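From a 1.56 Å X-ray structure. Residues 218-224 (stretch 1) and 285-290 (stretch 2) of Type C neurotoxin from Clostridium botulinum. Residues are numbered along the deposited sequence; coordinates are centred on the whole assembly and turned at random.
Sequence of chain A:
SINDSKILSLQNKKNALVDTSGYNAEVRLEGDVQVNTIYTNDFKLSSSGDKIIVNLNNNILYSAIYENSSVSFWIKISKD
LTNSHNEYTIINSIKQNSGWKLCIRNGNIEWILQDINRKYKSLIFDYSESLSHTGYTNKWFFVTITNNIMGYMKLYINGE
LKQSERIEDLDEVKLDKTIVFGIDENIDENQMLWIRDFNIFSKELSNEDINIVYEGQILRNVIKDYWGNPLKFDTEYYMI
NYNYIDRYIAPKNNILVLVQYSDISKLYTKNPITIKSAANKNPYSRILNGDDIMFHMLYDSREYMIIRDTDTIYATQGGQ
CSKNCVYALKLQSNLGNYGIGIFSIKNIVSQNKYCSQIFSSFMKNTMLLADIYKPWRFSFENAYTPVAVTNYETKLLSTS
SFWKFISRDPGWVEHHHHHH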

# COMPACT_ATOMS: atom_id res chain seq x y z
N ILE A 218 -1.96 1.33 9.83
CA ILE A 218 -1.00 1.00 8.77
C ILE A 218 -0.21 -0.26 9.10
O ILE A 218 0.38 -0.87 8.21
N LEU A 219 -0.23 -0.66 10.38
CA LEU A 219 0.52 -1.83 10.87
C LEU A 219 2.01 -1.65 10.65
O LEU A 219 2.61 -2.26 9.76
N ARG A 220 2.60 -0.80 11.47
CA ARG A 220 4.00 -0.47 11.33
C ARG A 220 4.91 -1.68 11.55
O ARG A 220 6.07 -1.63 11.17
N ASN A 221 4.40 -2.74 12.17
CA ASN A 221 5.20 -3.96 12.33
C ASN A 221 5.41 -4.72 11.04
O ASN A 221 6.30 -5.57 10.96
N VAL A 222 4.57 -4.44 10.06
CA VAL A 222 4.48 -5.29 8.88
C VAL A 222 5.13 -4.60 7.69
O VAL A 222 4.79 -3.47 7.36
N ILE A 223 6.10 -5.26 7.07
CA ILE A 223 6.68 -4.70 5.86
C ILE A 223 5.62 -4.78 4.77
O ILE A 223 4.83 -5.71 4.75
N LYS A 224 5.60 -3.80 3.87
CA LYS A 224 4.58 -3.79 2.82
C LYS A 224 5.13 -4.06 1.43
O LYS A 224 6.29 -3.76 1.14
N SER A 285 3.96 -16.56 5.53
CA SER A 285 3.67 -15.69 6.68
C SER A 285 4.13 -14.25 6.44
O SER A 285 4.95 -13.99 5.55
N ARG A 286 3.58 -13.32 7.20
CA ARG A 286 3.95 -11.91 7.03
C ARG A 286 5.39 -11.64 7.43
O ARG A 286 5.89 -12.20 8.41
N ILE A 287 6.04 -10.79 6.65
CA ILE A 287 7.40 -10.36 6.95
C ILE A 287 7.34 -9.11 7.83
O ILE A 287 6.72 -8.11 7.47
N LEU A 288 7.99 -9.19 8.98
CA LEU A 288 7.91 -8.13 9.97
C LEU A 288 9.16 -7.28 10.03
O LEU A 288 10.26 -7.72 9.69
N ASN A 289 8.98 -6.05 10.47
CA ASN A 289 10.08 -5.16 10.75
C ASN A 289 11.18 -5.81 11.60
O ASN A 289 10.92 -6.30 12.71
N GLY A 290 12.40 -5.84 11.07
CA GLY A 290 13.53 -6.45 11.74
C GLY A 290 13.78 -7.93 11.47
O GLY A 290 14.75 -8.50 11.97

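The two stretches meet through a single beta bridge centred on Val222 and Leu288, whose CA atoms lie 4.6 Å apart; this pairing brings the two backbones together, and the side chains pack beside it. Two hydrogen bonds flank the bridge: Asn289 N donates to Asn221 O at 2.8 Å, and Ile223 N donates to Ile287 O at 2.9 Å, both nearly straight. Asn221 O also receives a CA-H...O contact from Leu288, with 3.2 Å between Leu288 CA and that oxygen.

The apolar contacts fall into two groups. In the first, Ile223 points toward stretch 2 with both chi angles in the m well. Ile223 CG1 lies 4.0 Å from Ile287 CG2 and 3.8 Å from Leu288 C, while Ile223 CD1 reaches to 3.8 Å from Asn289 CA. A beta-branched aliphatic chain suits this buried place: it is bulky and apolar, with few rotamers to give up, and here it covers a neighbouring side chain and a length of backbone. Ile287 (m, t) is set sideways and its end leads away, yet its CG2 branch still meets Ile223. In the second group, Val222 (t) and Leu288 (m, t) have CA-to-CB bonds directed away from the opposing stretch, but their methyls meet beside the bridge, Val222 CG2 to Leu288 CD2 at 4.0 Å. The compact valine fits its buried position; the longer leucine brings its end back nearer to stretch 1.

Arg286 adds a mixed contact. It points toward stretch 1 in an extended m, t, t conformation, carrying Arg286 NH1 to 3.7 Å from Leu219 CD1 and 4.3 Å from Val222 CG2. Leu219 (m, t) also points toward its partner. These are van der Waals contacts: the long arginine can lie against aliphatic groups at this partly exposed margin.

The polar side chains make no hydrogen bond across the contact. Asn221 (chi1 m) and Asn289 (chi1 t) are both exposed and set sideways, and Asn289 CB approaches Arg220 O at 4.1 Å; Asn289 OD1 is bonded elsewhere in the structure. Lys224 instead braces its own stretch. Although buried, its ammonium group is well satisfied, with Lys224 NZ donating to Ile218 O at 2.7 Å and to Leu219 O and Val222 O at 2.8 Å each. A lysine suits this site because its long chain can fold back and supply three donors to a cluster of carbonyls around the Leu219-Val222 type I turn.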

# COMPACT_ATOMS: atom_id res chain seq x y z
CB ILE A 218 -0.06 2.16 8.43
CG1 ILE A 218 0.50 1.99 7.01
CG2 ILE A 218 1.04 2.28 9.46
CD1 ILE A 218 1.17 3.24 6.43
CB LEU A 219 0.03 -3.13 10.23
CG LEU A 219 -1.47 -3.43 10.27
CD1 LEU A 219 -1.70 -4.85 9.74
CD2 LEU A 219 -2.03 -3.29 11.68
CB ARG A 220 4.39 0.66 12.28
CG ARG A 220 3.72 1.99 11.97
CD ARG A 220 4.71 3.13 12.00
NE ARG A 220 4.08 4.41 11.66
CZ ARG A 220 4.13 4.98 10.45
NH1 ARG A 220 4.79 4.40 9.47
NH2 ARG A 220 3.52 6.14 10.25
CB ASN A 221 4.53 -4.94 13.29
CG ASN A 221 4.59 -4.49 14.72
OD1 ASN A 221 5.33 -3.57 15.05
ND2 ASN A 221 3.83 -5.14 15.58
CB VAL A 222 3.00 -5.61 8.55
CG1 VAL A 222 2.90 -6.50 7.32
CG2 VAL A 222 2.31 -6.29 9.76
CB ILE A 223 7.93 -5.48 5.40
CG1 ILE A 223 8.92 -5.64 6.56
CG2 ILE A 223 8.58 -4.79 4.21
CD1 ILE A 223 9.54 -4.34 7.05
CB LYS A 224 3.86 -2.44 2.79
CG LYS A 224 3.33 -2.00 4.14
CD LYS A 224 2.40 -3.04 4.75
CE LYS A 224 1.63 -2.42 5.93
NZ LYS A 224 2.57 -1.84 6.95
CB SER A 285 4.28 -16.25 7.98
OG SER A 285 5.69 -16.21 7.96
CB ARG A 286 3.01 -11.01 7.84
CG ARG A 286 1.59 -11.00 7.34
CD ARG A 286 0.70 -10.19 8.27
NE ARG A 286 -0.61 -9.94 7.66
CZ ARG A 286 -1.53 -9.13 8.18
NH1 ARG A 286 -1.29 -8.51 9.33
NH2 ARG A 286 -2.69 -8.96 7.56
CB ILE A 287 8.19 -10.09 5.67
CG1 ILE A 287 8.27 -11.38 4.85
CG2 ILE A 287 9.58 -9.59 6.01
CD1 ILE A 287 8.96 -11.22 3.50
CB LEU A 288 7.64 -8.72 11.36
CG LEU A 288 6.39 -9.58 11.47
CD1 LEU A 288 6.15 -9.97 12.93
CD2 LEU A 288 5.16 -8.88 10.90
CB ASN A 289 9.49 -3.92 11.45
CG ASN A 289 10.53 -2.88 11.76
OD1 ASN A 289 11.30 -2.48 10.90
ND2 ASN A 289 10.55 -2.44 13.01